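Local coordinates for protein cytochrome c' (Rhodopseudomonas palustris, PDB 1MQV) that is a high-spin bacterial c-type cytochrome, a monomeric heme protein with electron-transfer activity whose exact physiological function is not known, at residues K31-Q34 against A35-Q38; L41-I44 against A45-K49; A76-D79 against D80-K84; I96-E99 against A100-K103. The protein carries 3 engineered substitutions. One frame throughout, in Å; residues are numbered along the deposited sequence.

Contact 1 of 4, residues K31-Q34 against A35-Q38; sequences KWDQ and AVVQ. Engineered in segment 31-34: W32 (natural residue Phe).
The N-cap of helix 34-50 is the site of this contact: D33 closes the first turn of the helix by reaching forward to V36, just after the loop that follows helix 4-27. Its OD1 accepts the backbone N-H of V36 at 3.0 Å, a fairly straight bond with an N-H...O angle of 161°. The donor meets OD1 from above the carboxylate plane, 52° out of it. D33 holds CG anti to its backbone N (chi1 -176°), which brings the carboxylate forward, beside its own carbonyl carbon, to the N-H of the first turn. The same carboxylate rests against a methyl group, D33 CG lying 3.3 Å from V36 CG2, and the two side chains cross at about a right angle. Behind the cap the regular helical pattern starts at once: V37 N donates to D33 O at 3.2 Å, in the carbonyl plane, and Q38 N to Q34 O at 2.9 Å. Further into the turn the six-membered ring of W32, an engineered residue where the natural protein has Phe, meets V37. W32 CZ3 is 3.5 Å from V37 CG2, the methyl approaching the indole obliquely. M25 of helix 4-27 touches D33, V36 and V37, and I96, E99 and L102 touch the indole, which joins the helix start to helix 4-27 and to the start of helix 99-120. A carboxylate accepting an N-H of the first turn would be favoured by the partial positive charge of the helix N-terminus; D33 thus probably gains electrostatically as well as through its hydrogen bond.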
loop_
_atom_site.group_PDB
_atom_site.type_symbol
_atom_site.label_atom_id
_atom_site.label_comp_id
_atom_site.label_asym_id
_atom_site.label_seq_id
_atom_site.Cartn_x
_atom_site.Cartn_y
_atom_site.Cartn_z
ATOM N N LYS A 31 14.503 3.741 -16.815
ATOM C CA LYS A 31 14.524 2.500 -17.582
ATOM C C LYS A 31 14.021 1.334 -16.724
ATOM O O LYS A 31 14.170 1.343 -15.506
ATOM C CB LYS A 31 15.958 2.173 -18.018
ATOM C CG LYS A 31 16.739 3.296 -18.696
ATOM C CD LYS A 31 16.905 4.524 -17.795
ATOM C CE LYS A 31 17.422 4.180 -16.396
ATOM N NZ LYS A 31 17.077 5.258 -15.410
ATOM N N TRP A 32 13.421 0.343 -17.374
ATOM C CA TRP A 32 12.950 -0.865 -16.702
ATOM C C TRP A 32 14.112 -1.486 -15.911
ATOM O O TRP A 32 15.257 -1.495 -16.391
ATOM C CB TRP A 32 12.479 -1.864 -17.756
ATOM C CG TRP A 32 12.398 -3.239 -17.258
ATOM C CD1 TRP A 32 13.212 -4.276 -17.597
ATOM C CD2 TRP A 32 11.401 -3.777 -16.382
ATOM N NE1 TRP A 32 12.782 -5.428 -16.993
ATOM C CE2 TRP A 32 11.672 -5.148 -16.237
ATOM C CE3 TRP A 32 10.297 -3.232 -15.698
ATOM C CZ2 TRP A 32 10.887 -5.986 -15.442
ATOM C CZ3 TRP A 32 9.513 -4.076 -14.907
ATOM C CH2 TRP A 32 9.818 -5.425 -14.785
ATOM N N ASP A 33 13.822 -1.990 -14.708
ATOM C CA ASP A 33 14.832 -2.620 -13.868
ATOM C C ASP A 33 14.040 -3.658 -13.107
ATOM O O ASP A 33 13.287 -3.286 -12.198
ATOM C CB ASP A 33 15.426 -1.569 -12.918
ATOM C CG ASP A 33 16.564 -2.120 -12.065
ATOM O OD1 ASP A 33 16.423 -3.221 -11.482
ATOM O OD2 ASP A 33 17.603 -1.432 -11.977
ATOM N N GLN A 34 14.154 -4.935 -13.481
ATOM C CA GLN A 34 13.355 -5.962 -12.822
ATOM C C GLN A 34 13.559 -6.045 -11.309
ATOM O O GLN A 34 12.605 -6.221 -10.550
ATOM C CB GLN A 34 13.581 -7.348 -13.439
ATOM C CG GLN A 34 12.897 -8.429 -12.614
ATOM C CD GLN A 34 12.387 -9.610 -13.417
ATOM O OE1 GLN A 34 11.427 -10.271 -13.011
ATOM N NE2 GLN A 34 13.030 -9.895 -14.549
ATOM N N ALA A 35 14.804 -5.880 -10.880
ATOM C CA ALA A 35 15.142 -5.944 -9.467
ATOM C C ALA A 35 14.456 -4.824 -8.661
ATOM O O ALA A 35 13.958 -5.061 -7.549
ATOM C CB ALA A 35 16.668 -5.856 -9.312
ATOM N N VAL A 36 14.473 -3.607 -9.199
ATOM C CA VAL A 36 13.833 -2.473 -8.523
ATOM C C VAL A 36 12.339 -2.720 -8.361
ATOM O O VAL A 36 11.761 -2.400 -7.339
ATOM C CB VAL A 36 14.018 -1.149 -9.334
ATOM C CG1 VAL A 36 13.082 -0.035 -8.762
ATOM C CG2 VAL A 36 15.494 -0.714 -9.284
ATOM N N VAL A 37 11.713 -3.275 -9.398
ATOM C CA VAL A 37 10.283 -3.554 -9.358
ATOM C C VAL A 37 9.977 -4.638 -8.336
ATOM O O VAL A 37 9.049 -4.505 -7.539
ATOM C CB VAL A 37 9.814 -3.963 -10.754
ATOM C CG1 VAL A 37 8.398 -4.436 -10.719
ATOM C CG2 VAL A 37 9.919 -2.772 -11.654
ATOM N N GLN A 38 10.780 -5.701 -8.322
ATOM C CA GLN A 38 10.598 -6.781 -7.346
ATOM C C GLN A 38 10.754 -6.245 -5.925
ATOM O O GLN A 38 10.023 -6.640 -4.997
ATOM C CB GLN A 38 11.642 -7.845 -7.575
ATOM C CG GLN A 38 11.257 -8.826 -8.640
ATOM C CD GLN A 38 10.085 -9.698 -8.196
ATOM O OE1 GLN A 38 8.926 -9.318 -8.339
ATOM N NE2 GLN A 38 10.391 -10.862 -7.629
#

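Contact 2 of 4, residues L41-I44 against A45-K49; sequences LAAI and ADDSK
I44 O receives two bonds from S48, one turn further on: the backbone S48 N at 3.0 Å and the hydroxyl S48 OG at 2.9 Å. They arrive from opposite faces of the carbonyl plane, the hydroxyl tilted 34° out of it, so a single oxygen is gripped by both the main chain and the side chain of the same residue. OG stands beside the backbone N of S48, anti to the carbonyl carbon (chi1 -63°), which turns it back to I44. The hydroxyl hydrogen of this buried serine is thereby used within its own helix. Three other i to i+4 bonds carry the backbone here, A45 N to L41 O, D46 N to A42 O and D47 N to A43 O, the last at 2.8 Å. All belong to helix 34-50, one of the four helices of the cytochrome c' bundle. D47 folds its carboxylate back beside the turn, CG 3.0 Å from A43 O, without a bond between the two groups' oxygens. Further out, the buried D47 touches I11, Q14 and M15 of helix 4-27. L85 of helix 75-95 touches both I44 and S48, A86 also packs on S48, and T90 lies against A45. The I44 side chain comes within about 4 Å of the heme.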
loop_
_atom_site.group_PDB
_atom_site.type_symbol
_atom_site.label_atom_id
_atom_site.label_comp_id
_atom_site.label_asym_id
_atom_site.label_seq_id
_atom_site.Cartn_x
_atom_site.Cartn_y
_atom_site.Cartn_z
ATOM N N LEU A 41 7.578 -4.244 -5.058
ATOM C CA LEU A 41 6.412 -5.063 -4.809
ATOM C C LEU A 41 6.544 -5.807 -3.473
ATOM O O LEU A 41 5.567 -5.998 -2.748
ATOM C CB LEU A 41 6.243 -6.059 -5.963
ATOM C CG LEU A 41 5.868 -5.373 -7.270
ATOM C CD1 LEU A 41 5.896 -6.408 -8.418
ATOM C CD2 LEU A 41 4.440 -4.836 -7.139
ATOM N N ALA A 42 7.754 -6.225 -3.146
ATOM C CA ALA A 42 7.975 -6.974 -1.918
ATOM C C ALA A 42 7.697 -6.041 -0.735
ATOM O O ALA A 42 7.077 -6.445 0.248
ATOM C CB ALA A 42 9.415 -7.501 -1.877
ATOM N N ALA A 43 8.114 -4.783 -0.851
ATOM C CA ALA A 43 7.884 -3.819 0.251
ATOM C C ALA A 43 6.410 -3.579 0.439
ATOM O O ALA A 43 5.907 -3.573 1.573
ATOM C CB ALA A 43 8.541 -2.522 -0.035
ATOM N N ILE A 44 5.704 -3.376 -0.675
ATOM C CA ILE A 44 4.256 -3.164 -0.617
ATOM C C ILE A 44 3.613 -4.372 0.066
ATOM O O ILE A 44 2.781 -4.203 0.969
ATOM C CB ILE A 44 3.675 -2.928 -2.062
ATOM C CG1 ILE A 44 4.128 -1.570 -2.585
ATOM C CG2 ILE A 44 2.131 -3.006 -2.051
ATOM C CD1 ILE A 44 3.891 -1.392 -4.116
ATOM N N ALA A 45 4.001 -5.591 -0.315
ATOM C CA ALA A 45 3.388 -6.785 0.290
ATOM C C ALA A 45 3.698 -6.897 1.777
ATOM O O ALA A 45 2.809 -7.175 2.573
ATOM C CB ALA A 45 3.831 -8.078 -0.429
ATOM N N ASP A 46 4.960 -6.709 2.147
ATOM C CA ASP A 46 5.342 -6.765 3.557
ATOM C C ASP A 46 4.655 -5.672 4.407
ATOM O O ASP A 46 4.218 -5.948 5.539
ATOM C CB ASP A 46 6.868 -6.644 3.698
ATOM C CG ASP A 46 7.604 -7.859 3.140
ATOM O OD1 ASP A 46 6.987 -8.944 3.055
ATOM O OD2 ASP A 46 8.802 -7.732 2.798
ATOM N N ASP A 47 4.575 -4.448 3.886
ATOM C CA ASP A 47 3.941 -3.337 4.625
ATOM C C ASP A 47 2.479 -3.640 4.830
ATOM O O ASP A 47 1.926 -3.396 5.901
ATOM C CB ASP A 47 4.083 -2.007 3.882
ATOM C CG ASP A 47 5.532 -1.552 3.751
ATOM O OD1 ASP A 47 6.393 -2.046 4.508
ATOM O OD2 ASP A 47 5.801 -0.699 2.890
ATOM N N SER A 48 1.845 -4.226 3.813
ATOM C CA SER A 48 0.427 -4.545 3.913
ATOM C C SER A 48 0.139 -5.672 4.918
ATOM O O SER A 48 -1.010 -5.836 5.362
ATOM C CB SER A 48 -0.108 -4.919 2.503
ATOM O OG SER A 48 0.010 -3.802 1.628
ATOM N N LYS A 49 1.157 -6.459 5.261
ATOM C CA LYS A 49 0.950 -7.529 6.226
ATOM C C LYS A 49 1.178 -7.000 7.645
ATOM O O LYS A 49 0.713 -7.579 8.620
ATOM C CB LYS A 49 1.870 -8.690 5.931
ATOM C CG LYS A 49 1.466 -9.466 4.716
ATOM C CD LYS A 49 2.593 -10.421 4.302
ATOM C CE LYS A 49 2.040 -11.497 3.383
ATOM N NZ LYS A 49 3.201 -12.293 2.874
#

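Contact 3 of 4, residues A76-D79 against D80-K84; sequences AKFD and DLFAK. With HEC (heme c), chain C.
Two phenylalanines one turn apart on helix 75-95 of the four-helix bundle, F78 and F82, line the heme pocket. Between themselves they form a T-shaped (edge-to-face) pair: the edge of F82 is directed at the face of F78, with ring planes at 81° and centroids 5.2 Å apart. The closest atoms are F78 CZ and F82 CE2, at 3.5 Å. The side chains run side by side in the same direction, and F78 has CG anti to the backbone N (chi1 172°), which extends its ring toward the heme edge. F55 and F120 each add an edge-to-face ring to F78, widening the pair into an aromatic cluster, and C116, one of the two cysteines covalently bound to the heme, also touches F78. Backbone bonds are less uniform. D80 N to A76 O and A83 N to D79 O are ordinary i to i+4 bonds, whereas L81 N to K77 O and F82 N to F78 O are weak. L81 N also reaches F78 O at 3.1 Å, from well above the carbonyl plane, an i to i+3 bond consistent with a locally tightened turn. Charge plays its part outside the turn: K77 makes a salt bridge with D119. Against the heme the contacts are apolar: F82 CE1 is 3.5 Å from HEC C3C and L81 CB 3.6 Å from HEC CBC. That same CBC sits over the centre of one face of F82, 3.4 Å above the ring plane.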
loop_
_atom_site.group_PDB
_atom_site.type_symbol
_atom_site.label_atom_id
_atom_site.label_comp_id
_atom_site.label_asym_id
_atom_site.label_seq_id
_atom_site.Cartn_x
_atom_site.Cartn_y
_atom_site.Cartn_z
ATOM N N ALA A 76 -13.536 -5.136 9.344
ATOM C CA ALA A 76 -13.230 -6.360 8.587
ATOM C C ALA A 76 -12.907 -6.005 7.138
ATOM O O ALA A 76 -11.956 -6.530 6.555
ATOM C CB ALA A 76 -14.411 -7.316 8.629
ATOM N N LYS A 77 -13.702 -5.113 6.560
ATOM C CA LYS A 77 -13.473 -4.670 5.195
ATOM C C LYS A 77 -12.143 -3.957 5.075
ATOM O O LYS A 77 -11.399 -4.201 4.126
ATOM C CB LYS A 77 -14.615 -3.750 4.741
ATOM C CG LYS A 77 -14.390 -3.040 3.393
ATOM C CD LYS A 77 -15.535 -2.073 3.106
ATOM C CE LYS A 77 -15.278 -1.237 1.865
ATOM N NZ LYS A 77 -16.313 -0.167 1.743
ATOM N N PHE A 78 -11.834 -3.073 6.035
ATOM C CA PHE A 78 -10.576 -2.325 6.005
ATOM C C PHE A 78 -9.406 -3.308 6.076
ATOM O O PHE A 78 -8.509 -3.234 5.220
ATOM C CB PHE A 78 -10.572 -1.307 7.180
ATOM C CG PHE A 78 -9.261 -0.593 7.393
ATOM C CD1 PHE A 78 -8.948 0.556 6.649
ATOM C CD2 PHE A 78 -8.402 -1.001 8.401
ATOM C CE1 PHE A 78 -7.792 1.290 6.933
ATOM C CE2 PHE A 78 -7.238 -0.264 8.696
ATOM C CZ PHE A 78 -6.942 0.885 7.957
ATOM N N ASP A 79 -9.411 -4.236 7.059
ATOM C CA ASP A 79 -8.343 -5.227 7.214
ATOM C C ASP A 79 -8.145 -6.050 5.933
ATOM O O ASP A 79 -7.027 -6.308 5.500
ATOM C CB ASP A 79 -8.656 -6.238 8.322
ATOM C CG ASP A 79 -8.597 -5.638 9.710
ATOM O OD1 ASP A 79 -8.097 -4.501 9.872
ATOM O OD2 ASP A 79 -9.033 -6.332 10.638
ATOM N N ASP A 80 -9.255 -6.475 5.341
ATOM C CA ASP A 80 -9.188 -7.290 4.136
ATOM C C ASP A 80 -8.667 -6.562 2.884
ATOM O O ASP A 80 -8.160 -7.212 1.954
ATOM C CB ASP A 80 -10.569 -7.905 3.870
ATOM C CG ASP A 80 -10.965 -8.938 4.954
ATOM O OD1 ASP A 80 -10.189 -9.177 5.903
ATOM O OD2 ASP A 80 -12.054 -9.534 4.875
ATOM N N LEU A 81 -8.760 -5.232 2.866
ATOM C CA LEU A 81 -8.281 -4.470 1.716
ATOM C C LEU A 81 -6.755 -4.494 1.823
ATOM O O LEU A 81 -6.057 -4.436 0.819
ATOM C CB LEU A 81 -8.799 -3.011 1.726
ATOM C CG LEU A 81 -9.308 -2.395 0.414
ATOM C CD1 LEU A 81 -8.394 -2.762 -0.758
ATOM C CD2 LEU A 81 -10.720 -2.927 0.154
ATOM N N PHE A 82 -6.211 -4.529 3.043
ATOM C CA PHE A 82 -4.762 -4.602 3.110
ATOM C C PHE A 82 -4.358 -6.016 2.679
ATOM O O PHE A 82 -3.318 -6.212 2.039
ATOM C CB PHE A 82 -4.222 -4.367 4.515
ATOM C CG PHE A 82 -4.063 -2.933 4.856
ATOM C CD1 PHE A 82 -3.168 -2.128 4.155
ATOM C CD2 PHE A 82 -4.740 -2.401 5.944
ATOM C CE1 PHE A 82 -2.935 -0.817 4.537
ATOM C CE2 PHE A 82 -4.510 -1.084 6.332
ATOM C CZ PHE A 82 -3.608 -0.298 5.633
ATOM N N ALA A 83 -5.165 -7.007 3.044
ATOM C CA ALA A 83 -4.830 -8.385 2.664
ATOM C C ALA A 83 -4.908 -8.489 1.138
ATOM O O ALA A 83 -4.119 -9.246 0.515
ATOM C CB ALA A 83 -5.776 -9.373 3.282
ATOM N N LYS A 84 -5.862 -7.772 0.555
ATOM C CA LYS A 84 -6.012 -7.764 -0.909
ATOM C C LYS A 84 -4.770 -7.148 -1.561
ATOM O O LYS A 84 -4.202 -7.683 -2.505
ATOM C CB LYS A 84 -7.282 -6.988 -1.315
ATOM C CG LYS A 84 -7.476 -6.791 -2.813
ATOM C CD LYS A 84 -8.880 -6.298 -3.140
ATOM C CE LYS A 84 -9.007 -6.050 -4.635
ATOM N NZ LYS A 84 -10.245 -5.343 -4.932
HETATM FE FE HEC C . -2.401 4.570 2.106
HETATM C CHA HEC C . -1.749 7.017 4.325
HETATM C CHB HEC C . 0.369 5.477 0.316
HETATM C CHC HEC C . -2.578 1.700 0.321
HETATM C CHD HEC C . -4.988 3.331 4.173
HETATM N NA HEC C . -0.948 6.012 2.286
HETATM C C1A HEC C . -0.883 6.919 3.299
HETATM C C2A HEC C . 0.242 7.753 3.093
HETATM C C3A HEC C . 0.879 7.358 1.910
HETATM C C4A HEC C . 0.091 6.241 1.436
HETATM C CMA HEC C . 2.068 7.858 1.152
HETATM C CAA HEC C . 0.629 8.942 3.963
HETATM C CBA HEC C . 1.545 8.474 5.072
HETATM C CGA HEC C . 2.124 9.658 5.859
HETATM O O1A HEC C . 3.281 10.005 5.600
HETATM O O2A HEC C . 1.413 10.218 6.715
HETATM N NB HEC C . -1.369 3.797 0.652
HETATM C C1B HEC C . -0.325 4.341 -0.078
HETATM C C2B HEC C . 0.030 3.549 -1.276
HETATM C C3B HEC C . -0.800 2.497 -1.279
HETATM C C4B HEC C . -1.648 2.629 -0.059
HETATM C CMB HEC C . 1.130 3.965 -2.300
HETATM C CAB HEC C . -0.901 1.416 -2.259
HETATM C CBB HEC C . 0.203 0.682 -2.719
HETATM N NC HEC C . -3.477 2.870 2.272
HETATM C C1C HEC C . -3.445 1.769 1.416
HETATM C C2C HEC C . -4.445 0.824 1.735
HETATM C C3C HEC C . -5.176 1.257 2.811
HETATM C C4C HEC C . -4.533 2.570 3.123
HETATM C CMC HEC C . -4.810 -0.426 0.865
HETATM C CAC HEC C . -6.349 0.743 3.504
HETATM C CBC HEC C . -6.624 -0.700 3.419
HETATM N ND HEC C . -3.255 5.041 3.889
HETATM C C1D HEC C . -4.353 4.552 4.550
HETATM C C2D HEC C . -4.716 5.391 5.712
HETATM C C3D HEC C . -3.796 6.412 5.716
HETATM C C4D HEC C . -2.870 6.193 4.606
HETATM C CMD HEC C . -5.753 4.930 6.779
HETATM C CAD HEC C . -3.722 7.543 6.848
HETATM C CBD HEC C . -2.690 6.989 7.876
HETATM C CGD HEC C . -2.677 7.869 9.124
HETATM O O1D HEC C . -2.664 9.090 8.912
HETATM O O2D HEC C . -2.693 7.344 10.254
#

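Contact 4 of 4, residues I96-E99 against A100-K103; sequences IKDE and ASLK
The chain leaves helical geometry at I96, turns through K97 and D98, and re-enters a helix with L102 N bonded to D98 O at 3.0 Å and K103 N to E99 O. S101 sits at the hub of this turn. D98 OD1 accepts from S101 N at 2.8 Å, nearly along the C-O axis, and from S101 OG at a notably short 2.5 Å, from above the carboxylate plane. S101 OG in turn accepts from K97 N at 2.9 Å, with an N-H...O angle of 152°. S101 places OG between its backbone N and carbonyl carbon (chi1 44°), facing back to the incoming loop. I96 lies alongside the helix, its CG2 3.6 Å from L102 CA, and N105 and I106 also touch it; L102 packs on M25 and L26 of helix 4-27. One turn along the outer side, K103 NZ approaches E99 OE2 at 3.4 Å in a weak salt bridge, the extended lysine crossing the glutamate obliquely. D98 is thus the N-cap of helix 99-120, its carboxylate holding both the main-chain N-H and the hydroxyl of the third residue after it: a side-chain cap that starts a helix of the four-helix bundle directly after the loop from helix 75-95.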
loop_
_atom_site.group_PDB
_atom_site.type_symbol
_atom_site.label_atom_id
_atom_site.label_comp_id
_atom_site.label_asym_id
_atom_site.label_seq_id
_atom_site.Cartn_x
_atom_site.Cartn_y
_atom_site.Cartn_z
ATOM N N ILE A 96 4.831 -9.870 -13.038
ATOM C CA ILE A 96 5.577 -8.779 -13.681
ATOM C C ILE A 96 7.054 -9.161 -13.880
ATOM O O ILE A 96 7.879 -9.100 -12.970
ATOM C CB ILE A 96 5.415 -7.462 -12.871
ATOM C CG1 ILE A 96 3.936 -7.058 -12.936
ATOM C CG2 ILE A 96 6.313 -6.325 -13.481
ATOM C CD1 ILE A 96 3.562 -5.813 -12.104
ATOM N N LYS A 97 7.386 -9.526 -15.115
ATOM C CA LYS A 97 8.719 -10.025 -15.432
ATOM C C LYS A 97 9.485 -9.199 -16.478
ATOM O O LYS A 97 10.668 -9.462 -16.751
ATOM C CB LYS A 97 8.584 -11.463 -15.941
ATOM C CG LYS A 97 7.945 -11.508 -17.332
ATOM C CD LYS A 97 7.755 -12.911 -17.851
ATOM C CE LYS A 97 6.499 -13.526 -17.283
ATOM N NZ LYS A 97 6.298 -14.914 -17.773
ATOM N N ASP A 98 8.802 -8.229 -17.072
ATOM C CA ASP A 98 9.405 -7.357 -18.076
ATOM C C ASP A 98 8.580 -6.095 -18.159
ATOM O O ASP A 98 7.557 -6.020 -17.500
ATOM C CB ASP A 98 9.462 -8.048 -19.441
ATOM C CG ASP A 98 8.137 -8.667 -19.864
ATOM O OD1 ASP A 98 7.066 -8.156 -19.495
ATOM O OD2 ASP A 98 8.170 -9.669 -20.611
ATOM N N GLU A 99 8.998 -5.127 -18.984
ATOM C CA GLU A 99 8.288 -3.859 -19.092
ATOM C C GLU A 99 6.884 -4.003 -19.596
ATOM O O GLU A 99 5.964 -3.323 -19.135
ATOM C CB GLU A 99 9.056 -2.869 -19.966
ATOM C CG GLU A 99 8.360 -1.512 -19.987
ATOM C CD GLU A 99 9.312 -0.381 -20.233
ATOM O OE1 GLU A 99 10.541 -0.609 -20.111
ATOM O OE2 GLU A 99 8.832 0.732 -20.535
ATOM N N ALA A 100 6.696 -4.911 -20.539
ATOM C CA ALA A 100 5.373 -5.118 -21.054
ATOM C C ALA A 100 4.404 -5.606 -19.981
ATOM O O ALA A 100 3.277 -5.119 -19.939
ATOM C CB ALA A 100 5.421 -6.108 -22.217
ATOM N N SER A 101 4.825 -6.570 -19.152
ATOM C CA SER A 101 3.948 -7.102 -18.092
ATOM C C SER A 101 3.782 -6.068 -16.960
ATOM O O SER A 101 2.758 -6.056 -16.288
ATOM C CB SER A 101 4.442 -8.475 -17.554
ATOM O OG SER A 101 5.832 -8.495 -17.327
ATOM N N LEU A 102 4.793 -5.243 -16.728
ATOM C CA LEU A 102 4.605 -4.136 -15.761
ATOM C C LEU A 102 3.440 -3.243 -16.278
ATOM O O LEU A 102 2.535 -2.914 -15.521
ATOM C CB LEU A 102 5.863 -3.287 -15.673
ATOM C CG LEU A 102 5.651 -1.976 -14.913
ATOM C CD1 LEU A 102 5.430 -2.293 -13.440
ATOM C CD2 LEU A 102 6.869 -1.031 -15.079
ATOM N N LYS A 103 3.449 -2.846 -17.555
ATOM C CA LYS A 103 2.357 -2.022 -18.081
ATOM C C LYS A 103 0.982 -2.743 -18.072
ATOM O O LYS A 103 -0.056 -2.138 -17.831
ATOM C CB LYS A 103 2.668 -1.525 -19.512
ATOM C CG LYS A 103 3.849 -0.484 -19.573
ATOM C CD LYS A 103 4.301 -0.281 -20.980
ATOM C CE LYS A 103 5.458 0.681 -21.013
ATOM N NZ LYS A 103 6.019 0.661 -22.389
#

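Overall arrangement
In chain order, contact 1 starts helix 34-50, contact 2 lies further along it, contact 3 is on helix 75-95 and contact 4 starts helix 99-120. Contacts 1 and 4, both helix N-caps, have centres 9 Å apart and touch through Q34 on K97 and, chiefly, the engineered W32 on K97, D98 and E99. The centre of contact 3 is about 27 Å from that of contact 1 and about 26 Å from that of contact 4. Contact 2 lies between, about 14 Å from contact 3 by centres, and S48 packs on F82. The starts of helices 34-50 and 99-120 thus meet at the end of the four-helix bundle away from the heme, whose pocket contact 3 lines.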